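Local coordinates for protein muramoyltetrapeptide carboxypeptidase (Oxalobacter formigenes OXCC13, PDB 6UUK) that probably acts as a serine-type LD-carboxypeptidase of the S66 family, trimming the terminal D-alanine from muramoyl tetrapeptides during turnover of the bacterial cell wall, at residues B[156-161]-B[323-328]; B[258-263]-B[301-306]; B[57-62]-B[109-114]; B[310-315]-B[338-343]. All coordinates share one frame; numbering follows the deposited sequence.

Overall arrangement
Contact 3 comes first along the chain and belongs to the N-terminal domain, packing helix 101-111 on the six-stranded sheet. That sheet also holds strand 323-325, which meets helix 155-163 in contact 1; the two centres are about 17 Å apart. Contact 2 lies within the loop closed by contact 1, far out in the C-terminal domain, its centre about 36 Å from that of contact 3. Contact 4 alternates with contact 1 along the chain and touches it, Leu323 packing on Leu312 and Ile342. The chain returns from the C-terminal domain to complete the first sheet, tying the domains together close to the predicted catalytic residues; contacts 2 and 3 lie on opposite sides of the chain's centre.

Contact 1 of 4, residues B[156-161]-B[323-328]; sequences VFEMAL and LPVGGR
Val325 faces two neighbouring side chains of helix 155-163, Glu158 and Met159, and turns a different methyl to each. The apolar half belongs to Met159, deposited as selenomethionine. Its CB starts off away from the strand, but the chain folds over at chi2 (-56°) and turns again at chi3, which brings the methyl CE back to 3.7 Å from Val325 CG1. The two side chains cross at about a right angle, and Trp219 of strand 213-222 packs on both.

The other half pairs a carboxylate with a methyl. Glu158 points toward the strand, its chain extended beyond CG, and OE1 comes to 3.4 Å from Val325 CG2 and 3.9 Å from Val325 CB. No hydrogen bond spans the two segments. The buried OE1 instead receives a weak one from Ser168 OG on strand 168-170, so this acid oxygen has a polar partner beside the valine methyl. Val325 also rests on Ser168 and Ser170 of that strand.

Backbone bonds shape the rest. Pro324 to Gly327 form a type II beta turn, closed by Gly327 N to Pro324 O at 3.2 Å, with Gly326 at a positive phi (105°) where a side chain would be jammed against the preceding carbonyl. The turn leads strand 323-325, at the edge of the six-stranded sheet, into strand 328-333 of the other sheet. Helix 155-163 follows strand 147-150 and Ser152, the predicted nucleophile, an order consistent with the strand-turn-helix nucleophile elbow of the S66 peptidases.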
loop_
_atom_site.group_PDB
_atom_site.type_symbol
_atom_site.label_atom_id
_atom_site.label_comp_id
_atom_site.label_asym_id
_atom_site.label_seq_id
_atom_site.Cartn_x
_atom_site.Cartn_y
_atom_site.Cartn_z
ATOM N N VAL B 156 0.265 10.626 7.283
ATOM C CA VAL B 156 -0.964 11.006 6.591
ATOM C C VAL B 156 -1.411 12.396 7.026
ATOM O O VAL B 156 -1.831 13.217 6.201
ATOM C CB VAL B 156 -2.058 9.951 6.841
ATOM C CG1 VAL B 156 -3.400 10.421 6.304
ATOM C CG2 VAL B 156 -1.664 8.619 6.216
ATOM N N PHE B 157 -1.320 12.685 8.325
ATOM C CA PHE B 157 -1.704 14.001 8.823
ATOM C C PHE B 157 -0.773 15.090 8.308
ATOM O O PHE B 157 -1.216 16.218 8.065
ATOM C CB PHE B 157 -1.718 13.993 10.353
ATOM C CG PHE B 157 -2.291 15.241 10.966
ATOM C CD1 PHE B 157 -1.482 16.333 11.237
ATOM C CD2 PHE B 157 -3.635 15.316 11.284
ATOM C CE1 PHE B 157 -2.006 17.477 11.806
ATOM C CE2 PHE B 157 -4.163 16.460 11.853
ATOM C CZ PHE B 157 -3.347 17.541 12.113
ATOM N N GLU B 158 0.509 14.772 8.130
ATOM C CA GLU B 158 1.486 15.779 7.739
ATOM C C GLU B 158 1.477 16.072 6.245
ATOM O O GLU B 158 1.963 17.132 5.836
ATOM C CB GLU B 158 2.887 15.342 8.172
ATOM C CG GLU B 158 3.042 15.189 9.675
ATOM C CD GLU B 158 4.481 14.979 10.097
ATOM O OE1 GLU B 158 5.368 14.970 9.217
ATOM O OE2 GLU B 158 4.726 14.824 11.312
HETATM N N MSE B 159 0.944 15.171 5.426
HETATM C CA MSE B 159 0.869 15.408 3.989
HETATM C C MSE B 159 -0.267 16.368 3.655
HETATM O O MSE B 159 -0.133 17.225 2.782
HETATM C CB MSE B 159 0.690 14.092 3.229
HETATM C CG MSE B 159 1.884 13.151 3.308
HETATM SE SE MSE B 159 3.552 13.961 2.698
HETATM C CE MSE B 159 4.316 14.442 4.427
ATOM N N ALA B 160 -1.391 16.219 4.361
ATOM C CA ALA B 160 -2.509 17.133 4.159
ATOM C C ALA B 160 -2.177 18.537 4.646
ATOM O O ALA B 160 -2.636 19.520 4.054
ATOM C CB ALA B 160 -3.758 16.602 4.861
ATOM N N LEU B 161 -1.392 18.651 5.721
ATOM C CA LEU B 161 -0.906 19.961 6.140
ATOM C C LEU B 161 0.002 20.571 5.081
ATOM O O LEU B 161 -0.096 21.766 4.778
ATOM C CB LEU B 161 -0.167 19.853 7.474
ATOM C CG LEU B 161 -1.011 19.791 8.745
ATOM C CD1 LEU B 161 -0.108 19.780 9.968
ATOM C CD2 LEU B 161 -1.976 20.961 8.799
ATOM N N LEU B 323 12.751 15.813 11.369
ATOM C CA LEU B 323 12.872 16.374 10.031
ATOM C C LEU B 323 11.704 17.305 9.755
ATOM O O LEU B 323 10.550 16.850 9.720
ATOM C CB LEU B 323 12.924 15.262 8.985
ATOM C CG LEU B 323 14.112 14.305 9.091
ATOM C CD1 LEU B 323 14.034 13.217 8.032
ATOM C CD2 LEU B 323 15.424 15.068 8.982
ATOM N N PRO B 324 11.947 18.604 9.562
ATOM C CA PRO B 324 10.848 19.522 9.232
ATOM C C PRO B 324 10.261 19.253 7.856
ATOM O O PRO B 324 10.858 19.620 6.839
ATOM C CB PRO B 324 11.513 20.905 9.295
ATOM C CG PRO B 324 12.763 20.704 10.098
ATOM C CD PRO B 324 13.216 19.316 9.782
ATOM N N VAL B 325 9.095 18.613 7.814
ATOM C CA VAL B 325 8.424 18.354 6.544
ATOM C C VAL B 325 7.896 19.671 5.992
ATOM O O VAL B 325 7.066 20.338 6.622
ATOM C CB VAL B 325 7.297 17.330 6.716
ATOM C CG1 VAL B 325 6.495 17.210 5.431
ATOM C CG2 VAL B 325 7.868 15.981 7.120
ATOM N N GLY B 326 8.373 20.050 4.809
ATOM C CA GLY B 326 8.020 21.312 4.197
ATOM C C GLY B 326 9.103 22.366 4.255
ATOM O O GLY B 326 8.927 23.443 3.672
ATOM N N GLY B 327 10.209 22.093 4.939
ATOM C CA GLY B 327 11.304 23.032 5.032
ATOM C C GLY B 327 12.148 23.056 3.772
ATOM O O GLY B 327 11.846 22.421 2.761
ATOM N N ARG B 328 13.235 23.813 3.849
ATOM C CA ARG B 328 14.159 24.003 2.734
ATOM C C ARG B 328 15.435 23.229 3.055
ATOM O O ARG B 328 16.243 23.662 3.881
ATOM C CB ARG B 328 14.431 25.486 2.515
ATOM C CG ARG B 328 15.337 25.807 1.340
ATOM C CD ARG B 328 15.367 27.308 1.112
ATOM N NE ARG B 328 15.642 28.030 2.352
ATOM C CZ ARG B 328 15.318 29.301 2.565
ATOM N NH1 ARG B 328 14.697 29.998 1.623
ATOM N NH2 ARG B 328 15.608 29.876 3.725
#

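Contact 2 of 4, residues B[258-263]-B[301-306]; sequences MLLQLD and RSRLSI
Asp263 and Arg303 form the one salt bridge of this contact. NH1 of Arg303 gives a weak hydrogen bond to OD2 of Asp263 at 3.4 Å, with an N-H...O angle of 148°. The oxygen lies at the edge of the guanidinium, in its plane; the carboxylate is turned 50° against that plane, and OD2 alone meets NH1. Arg303 already points toward helix 252-264, and bends at chi2 and chi3 set NH1 beside the acid. NH1 also has a long, weak ion pair with Glu264, and OD1 of Asp263 has one with Lys269, so charge is shared loosely over several groups.

Around this polar core the leucines close in. CD2 of Leu260 approaches NH1 of Arg303 obliquely, at 3.7 Å. CD2 of Leu304 slips in beside the acid, 3.5 Å from OD1 of Asp263 and 3.8 Å from its CG, the two side chains running past each other in opposite directions. With an alanine in place of Asp263 the carboxylate is gone, and Arg303 NH1 would probably lose its salt-bridge mate while a gap opened beside the CD2 methyl of Leu304.

Tyr127 and Arg131 of the second subunit pack on Leu260 and Arg303 respectively. Within the chain, helix 252-264 joins strands 242-248 and 273-280, and helix 293-303 joins 273-280 to 308-310, two successive beta-alpha-beta crossovers. Leu259 and Leu260 reach Leu300 and Trp299 of the second helix, while Leu304, just past its end, rests on Leu274 of strand 273-280.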
loop_
_atom_site.group_PDB
_atom_site.type_symbol
_atom_site.label_atom_id
_atom_site.label_comp_id
_atom_site.label_asym_id
_atom_site.label_seq_id
_atom_site.Cartn_x
_atom_site.Cartn_y
_atom_site.Cartn_z
HETATM N N MSE B 258 6.132 -0.358 -3.262
HETATM C CA MSE B 258 5.569 0.943 -2.918
HETATM C C MSE B 258 6.364 2.082 -3.549
HETATM O O MSE B 258 5.814 3.143 -3.843
HETATM C CB MSE B 258 5.507 1.109 -1.401
HETATM C CG MSE B 258 4.522 0.166 -0.732
HETATM SE SE MSE B 258 4.514 0.303 1.210
HETATM C CE MSE B 258 3.010 -0.881 1.585
ATOM N N LEU B 259 7.664 1.858 -3.757
ATOM C CA LEU B 259 8.468 2.841 -4.475
ATOM C C LEU B 259 8.111 2.878 -5.955
ATOM O O LEU B 259 8.232 3.929 -6.594
ATOM C CB LEU B 259 9.957 2.544 -4.293
ATOM C CG LEU B 259 10.553 2.870 -2.922
ATOM C CD1 LEU B 259 12.007 2.431 -2.851
ATOM C CD2 LEU B 259 10.422 4.353 -2.616
ATOM N N LEU B 260 7.673 1.748 -6.516
ATOM C CA LEU B 260 7.224 1.743 -7.903
ATOM C C LEU B 260 5.892 2.464 -8.063
ATOM O O LEU B 260 5.643 3.073 -9.110
ATOM C CB LEU B 260 7.118 0.310 -8.424
ATOM C CG LEU B 260 8.433 -0.363 -8.821
ATOM C CD1 LEU B 260 8.182 -1.766 -9.351
ATOM C CD2 LEU B 260 9.173 0.477 -9.851
ATOM N N GLN B 261 5.027 2.406 -7.047
ATOM C CA GLN B 261 3.779 3.159 -7.106
ATOM C C GLN B 261 4.049 4.657 -7.116
ATOM O O GLN B 261 3.413 5.406 -7.866
ATOM C CB GLN B 261 2.876 2.784 -5.932
ATOM C CG GLN B 261 1.540 3.512 -5.931
ATOM C CD GLN B 261 0.620 3.047 -4.822
ATOM O OE1 GLN B 261 1.059 2.422 -3.856
ATOM N NE2 GLN B 261 -0.667 3.344 -4.956
ATOM N N LEU B 262 4.993 5.112 -6.290
ATOM C CA LEU B 262 5.393 6.513 -6.323
ATOM C C LEU B 262 6.116 6.876 -7.612
ATOM O O LEU B 262 6.143 8.054 -7.980
ATOM C CB LEU B 262 6.283 6.838 -5.123
ATOM C CG LEU B 262 5.692 6.515 -3.749
ATOM C CD1 LEU B 262 6.659 6.894 -2.639
ATOM C CD2 LEU B 262 4.351 7.210 -3.561
ATOM N N ASP B 263 6.703 5.897 -8.303
ATOM C CA ASP B 263 7.356 6.184 -9.574
ATOM C C ASP B 263 6.365 6.153 -10.733
ATOM O O ASP B 263 6.403 7.026 -11.607
ATOM C CB ASP B 263 8.501 5.200 -9.809
ATOM C CG ASP B 263 9.191 5.417 -11.140
ATOM O OD1 ASP B 263 9.841 6.471 -11.318
ATOM O OD2 ASP B 263 9.084 4.528 -12.012
ATOM N N ARG B 301 18.084 2.296 -8.443
ATOM C CA ARG B 301 18.898 3.350 -9.038
ATOM C C ARG B 301 19.004 3.199 -10.550
ATOM O O ARG B 301 19.159 4.198 -11.261
ATOM C CB ARG B 301 20.286 3.359 -8.398
ATOM C CG ARG B 301 20.287 3.843 -6.956
ATOM C CD ARG B 301 21.609 3.561 -6.266
ATOM N NE ARG B 301 21.665 4.166 -4.938
ATOM C CZ ARG B 301 22.616 3.921 -4.043
ATOM N NH1 ARG B 301 23.594 3.073 -4.326
ATOM N NH2 ARG B 301 22.586 4.519 -2.860
ATOM N N SER B 302 18.920 1.968 -11.060
ATOM C CA SER B 302 18.907 1.774 -12.506
ATOM C C SER B 302 17.574 2.194 -13.112
ATOM O O SER B 302 17.538 2.688 -14.244
ATOM C CB SER B 302 19.210 0.314 -12.845
ATOM O OG SER B 302 20.503 -0.057 -12.399
ATOM N N ARG B 303 16.476 2.011 -12.376
ATOM C CA ARG B 303 15.164 2.405 -12.875
ATOM C C ARG B 303 14.932 3.903 -12.717
ATOM O O ARG B 303 14.513 4.577 -13.665
ATOM C CB ARG B 303 14.070 1.614 -12.151
ATOM C CG ARG B 303 12.686 2.253 -12.215
ATOM C CD ARG B 303 12.126 2.260 -13.630
ATOM N NE ARG B 303 11.619 0.950 -14.029
ATOM C CZ ARG B 303 10.351 0.573 -13.904
ATOM N NH1 ARG B 303 9.458 1.408 -13.391
ATOM N NH2 ARG B 303 9.974 -0.637 -14.294
ATOM N N LEU B 304 15.199 4.440 -11.529
ATOM C CA LEU B 304 14.909 5.842 -11.264
ATOM C C LEU B 304 15.859 6.755 -12.030
ATOM O O LEU B 304 17.002 6.396 -12.331
ATOM C CB LEU B 304 15.006 6.137 -9.768
ATOM C CG LEU B 304 14.004 5.431 -8.854
ATOM C CD1 LEU B 304 14.028 6.052 -7.465
ATOM C CD2 LEU B 304 12.604 5.475 -9.447
ATOM N N SER B 305 15.367 7.952 -12.346
ATOM C CA SER B 305 16.163 8.979 -13.003
ATOM C C SER B 305 16.765 9.978 -12.025
ATOM O O SER B 305 17.596 10.795 -12.433
ATOM C CB SER B 305 15.310 9.727 -14.036
ATOM O OG SER B 305 14.177 10.323 -13.426
ATOM N N ILE B 306 16.368 9.934 -10.757
ATOM C CA ILE B 306 16.889 10.844 -9.741
ATOM C C ILE B 306 17.896 10.088 -8.883
ATOM O O ILE B 306 17.815 8.856 -8.777
ATOM C CB ILE B 306 15.755 11.433 -8.886
ATOM C CG1 ILE B 306 15.086 10.339 -8.053
ATOM C CG2 ILE B 306 14.734 12.129 -9.771
ATOM C CD1 ILE B 306 14.058 10.861 -7.074
#

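Contact 3 of 4, residues B[57-62]-B[109-114]; sequences AIIAPG and MEAATN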
loop_
_atom_site.group_PDB
_atom_site.type_symbol
_atom_site.label_atom_id
_atom_site.label_comp_id
_atom_site.label_asym_id
_atom_site.label_seq_id
_atom_site.Cartn_x
_atom_site.Cartn_y
_atom_site.Cartn_z
ATOM N N ALA B 57 0.961 19.930 23.431
ATOM C CA ALA B 57 -0.329 19.257 23.501
ATOM C C ALA B 57 -0.176 17.823 23.017
ATOM O O ALA B 57 0.464 17.575 21.989
ATOM C CB ALA B 57 -1.383 19.986 22.665
ATOM N N ILE B 58 -0.765 16.887 23.755
ATOM C CA ILE B 58 -0.710 15.467 23.428
ATOM C C ILE B 58 -2.052 15.062 22.836
ATOM O O ILE B 58 -3.101 15.248 23.466
ATOM C CB ILE B 58 -0.370 14.618 24.663
ATOM N N ILE B 59 -2.023 14.510 21.624
ATOM C CA ILE B 59 -3.224 14.087 20.917
ATOM C C ILE B 59 -3.047 12.640 20.482
ATOM O O ILE B 59 -1.933 12.189 20.194
ATOM C CB ILE B 59 -3.524 14.998 19.703
ATOM C CG1 ILE B 59 -3.630 16.457 20.145
ATOM C CG2 ILE B 59 -4.808 14.579 19.004
ATOM C CD1 ILE B 59 -4.121 17.387 19.059
ATOM N N ALA B 60 -4.158 11.901 20.450
ATOM C CA ALA B 60 -4.182 10.507 20.019
ATOM C C ALA B 60 -4.912 10.400 18.685
ATOM O O ALA B 60 -6.126 10.152 18.653
ATOM C CB ALA B 60 -4.852 9.626 21.076
ATOM N N PRO B 61 -4.222 10.577 17.554
ATOM C CA PRO B 61 -4.906 10.475 16.257
ATOM C C PRO B 61 -5.183 9.048 15.818
ATOM O O PRO B 61 -6.062 8.843 14.969
ATOM C CB PRO B 61 -3.933 11.165 15.294
ATOM C CG PRO B 61 -2.594 10.919 15.905
ATOM C CD PRO B 61 -2.799 10.933 17.402
ATOM N N GLY B 62 -4.477 8.064 16.370
ATOM C CA GLY B 62 -4.686 6.679 15.998
ATOM C C GLY B 62 -5.088 5.795 17.160
ATOM O O GLY B 62 -6.224 5.866 17.640
HETATM N N MSE B 109 -8.854 19.808 16.767
HETATM C CA MSE B 109 -9.305 21.176 16.538
HETATM C C MSE B 109 -9.232 22.000 17.819
HETATM O O MSE B 109 -9.054 23.217 17.774
HETATM C CB MSE B 109 -10.734 21.191 15.991
HETATM C CG MSE B 109 -10.926 20.438 14.683
HETATM SE SE MSE B 109 -9.763 21.060 13.246
HETATM C CE MSE B 109 -8.382 19.695 13.373
ATOM N N GLU B 110 -9.371 21.328 18.963
ATOM C CA GLU B 110 -9.372 22.032 20.239
ATOM C C GLU B 110 -7.959 22.396 20.681
ATOM O O GLU B 110 -7.729 23.500 21.185
ATOM C CB GLU B 110 -10.066 21.183 21.306
ATOM C CG GLU B 110 -10.590 21.982 22.488
ATOM C CD GLU B 110 -11.282 21.111 23.519
ATOM O OE1 GLU B 110 -10.581 20.407 24.274
ATOM O OE2 GLU B 110 -12.530 21.125 23.568
ATOM N N ALA B 111 -7.003 21.481 20.502
ATOM C CA ALA B 111 -5.626 21.769 20.892
ATOM C C ALA B 111 -4.995 22.820 19.989
ATOM O O ALA B 111 -4.130 23.581 20.439
ATOM C CB ALA B 111 -4.795 20.486 20.875
ATOM N N ALA B 112 -5.409 22.881 18.722
ATOM C CA ALA B 112 -4.880 23.880 17.802
ATOM C C ALA B 112 -5.421 25.277 18.074
ATOM O O ALA B 112 -4.974 26.230 17.428
ATOM C CB ALA B 112 -5.186 23.479 16.359
ATOM N N THR B 113 -6.364 25.421 19.003
ATOM C CA THR B 113 -6.939 26.715 19.343
ATOM C C THR B 113 -6.514 27.213 20.717
ATOM O O THR B 113 -6.945 28.294 21.129
ATOM C CB THR B 113 -8.468 26.652 19.273
ATOM O OG1 THR B 113 -8.941 25.560 20.073
ATOM C CG2 THR B 113 -8.929 26.462 17.837
ATOM N N ASN B 114 -5.687 26.463 21.433
ATOM C CA ASN B 114 -5.249 26.880 22.759
ATOM C C ASN B 114 -4.053 27.817 22.634
ATOM O O ASN B 114 -3.033 27.424 22.054
ATOM C CB ASN B 114 -4.888 25.669 23.609
ATOM C CG ASN B 114 -4.706 26.016 25.073
ATOM O OD1 ASN B 114 -3.618 26.397 25.502
ATOM N ND2 ASN B 114 -5.776 25.888 25.848
#
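Ala111, in the last turn of helix 101-111, lays its CB on Ala57 and Ile59 of strand 55-59, the kind of helix-on-sheet packing found in an alpha/beta domain built on parallel strands. The methyl of Ala111 is 3.7 Å from CD1 of Ile59 and 3.9 Å from CB of Ala57. Small groups on both sides let the backbones come close, with CA of Ala57 and CA of Ala111 6.4 Å apart. Ile59 supplies the reach: with CG1 beside the backbone N (chi1 -56°) and CD1 extended beyond it, the tip is laid against the helix.

In the next shell, the backbone of Ala57 bonds to Ile119 and Ile121, and that of Ile58 to Phe85 and Tyr87, fixing strand 55-59 between its parallel neighbours. Val117 packs beside Ala57, and Val120 beside Ile59.

On the helix side a type I beta turn, Ala111 to Asn114, takes the chain away toward strand 119-122. Two donors of one residue grip the carbonyl of Glu110, just before the turn: Thr113 N reaches Glu110 O at 3.2 Å, and Thr113 OG1 reaches Glu110 O at 2.6 Å from the same face, lying 36° above the carbonyl plane.

Contact 4 of 4, residues B[310-315]-B[338-343]; sequences TGLPFG and IQLDIG
Ile338 meets Thr310 where strand 337-343 passes the loop that leaves strand 308-310, inside the seven-stranded mixed sheet of the C-terminal domain. That sheet is strongly curled, for 308-310 is one of its outermost strands and yet Thr310 O accepts a hydrogen bond from Trp204 NE1 on the other, 200-205.

From CB, which points toward the loop, the Ile338 side chain leads into CG1. This atom lies beside the backbone N (chi1 -45°), and the chain runs on extended to CD1. This last methyl ends 3.4 Å from Thr310 O, almost in line with the carbonyl bond. Trp204, Leu331, Ser206 and Asn209 also pack on this side chain. Gly311 comes next in the loop, at a positive phi (101°); a CB there would be jammed against the carbonyl of Thr310, besides sitting about 4.3 Å from CD1 of Ile338.

Two residues along the strand, Leu340 also faces the loop, its CD2 lying a loose 4.4 Å from CD1 of Leu312. The side chain of Leu312 is about 7 Å from that of Glu246, a predicted member of the charge relay, and it packs on Leu323, so this apolar patch lies near the predicted catalytic residues. Pro313 then turns the chain through an inverse gamma turn.

Away from the loop, Gln339 and Asp341 pair along the strand: NE2 of Gln339 donates to the syn lone pair of Asp341 OD1, 3.1 Å long and nearly straight at 170°.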
loop_
_atom_site.group_PDB
_atom_site.type_symbol
_atom_site.label_atom_id
_atom_site.label_comp_id
_atom_site.label_asym_id
_atom_site.label_seq_id
_atom_site.Cartn_x
_atom_site.Cartn_y
_atom_site.Cartn_z
ATOM N N THR B 310 21.225 6.946 0.574
ATOM C CA THR B 310 20.865 6.116 1.714
ATOM C C THR B 310 21.625 6.562 2.957
ATOM O O THR B 310 22.547 7.380 2.896
ATOM C CB THR B 310 21.151 4.637 1.425
ATOM O OG1 THR B 310 22.567 4.424 1.375
ATOM C CG2 THR B 310 20.537 4.228 0.097
ATOM N N GLY B 311 21.218 6.011 4.098
ATOM C CA GLY B 311 21.880 6.267 5.359
ATOM C C GLY B 311 21.193 7.263 6.268
ATOM O O GLY B 311 21.717 7.541 7.354
ATOM N N LEU B 312 20.050 7.808 5.866
ATOM C CA LEU B 312 19.333 8.774 6.688
ATOM C C LEU B 312 18.958 8.149 8.027
ATOM O O LEU B 312 18.247 7.132 8.049
ATOM C CB LEU B 312 18.079 9.259 5.965
ATOM C CG LEU B 312 17.194 10.267 6.703
ATOM C CD1 LEU B 312 17.912 11.597 6.882
ATOM C CD2 LEU B 312 15.876 10.462 5.972
ATOM N N PRO B 313 19.405 8.708 9.155
ATOM C CA PRO B 313 19.095 8.107 10.466
ATOM C C PRO B 313 17.711 8.508 10.963
ATOM O O PRO B 313 17.536 9.259 11.928
ATOM C CB PRO B 313 20.229 8.643 11.348
ATOM C CG PRO B 313 20.711 9.912 10.670
ATOM C CD PRO B 313 20.098 9.998 9.296
ATOM N N PHE B 314 16.691 7.996 10.281
ATOM C CA PHE B 314 15.311 8.274 10.644
ATOM C C PHE B 314 14.457 7.048 10.357
ATOM O O PHE B 314 14.621 6.393 9.324
ATOM C CB PHE B 314 14.764 9.489 9.889
ATOM C CG PHE B 314 13.324 9.781 10.188
ATOM C CD1 PHE B 314 12.963 10.408 11.368
ATOM C CD2 PHE B 314 12.331 9.427 9.291
ATOM C CE1 PHE B 314 11.639 10.675 11.650
ATOM C CE2 PHE B 314 11.005 9.693 9.566
ATOM C CZ PHE B 314 10.659 10.317 10.747
ATOM N N GLY B 315 13.547 6.752 11.275
ATOM C CA GLY B 315 12.665 5.610 11.133
ATOM C C GLY B 315 12.108 5.209 12.488
ATOM O O GLY B 315 12.116 5.997 13.433
ATOM N N ILE B 338 27.836 12.360 3.931
ATOM C CA ILE B 338 26.551 12.925 3.541
ATOM C C ILE B 338 26.103 13.911 4.609
ATOM O O ILE B 338 26.214 13.636 5.809
ATOM C CB ILE B 338 25.490 11.827 3.327
ATOM C CG1 ILE B 338 26.079 10.681 2.504
ATOM C CG2 ILE B 338 24.270 12.400 2.627
ATOM C CD1 ILE B 338 25.133 9.529 2.290
ATOM N N GLN B 339 25.597 15.061 4.167
ATOM C CA GLN B 339 25.166 16.126 5.060
ATOM C C GLN B 339 23.857 16.708 4.549
ATOM O O GLN B 339 23.685 16.897 3.342
ATOM C CB GLN B 339 26.236 17.222 5.169
ATOM C CG GLN B 339 25.884 18.362 6.108
ATOM C CD GLN B 339 27.054 19.299 6.341
ATOM O OE1 GLN B 339 28.214 18.895 6.247
ATOM N NE2 GLN B 339 26.755 20.556 6.643
ATOM N N LEU B 340 22.939 16.992 5.471
ATOM C CA LEU B 340 21.607 17.496 5.134
ATOM C C LEU B 340 21.295 18.696 6.024
ATOM O O LEU B 340 20.953 18.532 7.199
ATOM C CB LEU B 340 20.553 16.404 5.291
ATOM C CG LEU B 340 19.114 16.786 4.939
ATOM C CD1 LEU B 340 18.990 17.103 3.457
ATOM C CD2 LEU B 340 18.150 15.681 5.342
ATOM N N ASP B 341 21.408 19.897 5.462
ATOM C CA ASP B 341 21.045 21.118 6.166
ATOM C C ASP B 341 19.595 21.473 5.867
ATOM O O ASP B 341 19.154 21.410 4.716
ATOM C CB ASP B 341 21.962 22.273 5.760
ATOM C CG ASP B 341 23.429 21.953 5.966
ATOM O OD1 ASP B 341 23.739 21.076 6.799
ATOM O OD2 ASP B 341 24.274 22.583 5.297
ATOM N N ILE B 342 18.856 21.845 6.910
ATOM C CA ILE B 342 17.434 22.143 6.804
ATOM C C ILE B 342 17.181 23.541 7.348
ATOM O O ILE B 342 17.753 23.932 8.372
ATOM C CB ILE B 342 16.579 21.102 7.559
ATOM C CG1 ILE B 342 16.997 19.683 7.168
ATOM C CG2 ILE B 342 15.101 21.315 7.273
ATOM C CD1 ILE B 342 16.349 18.603 8.001
ATOM N N GLY B 343 16.321 24.294 6.663
ATOM C CA GLY B 343 15.976 25.635 7.081
ATOM C C GLY B 343 14.603 26.024 6.577
ATOM O O GLY B 343 13.900 25.230 5.947
#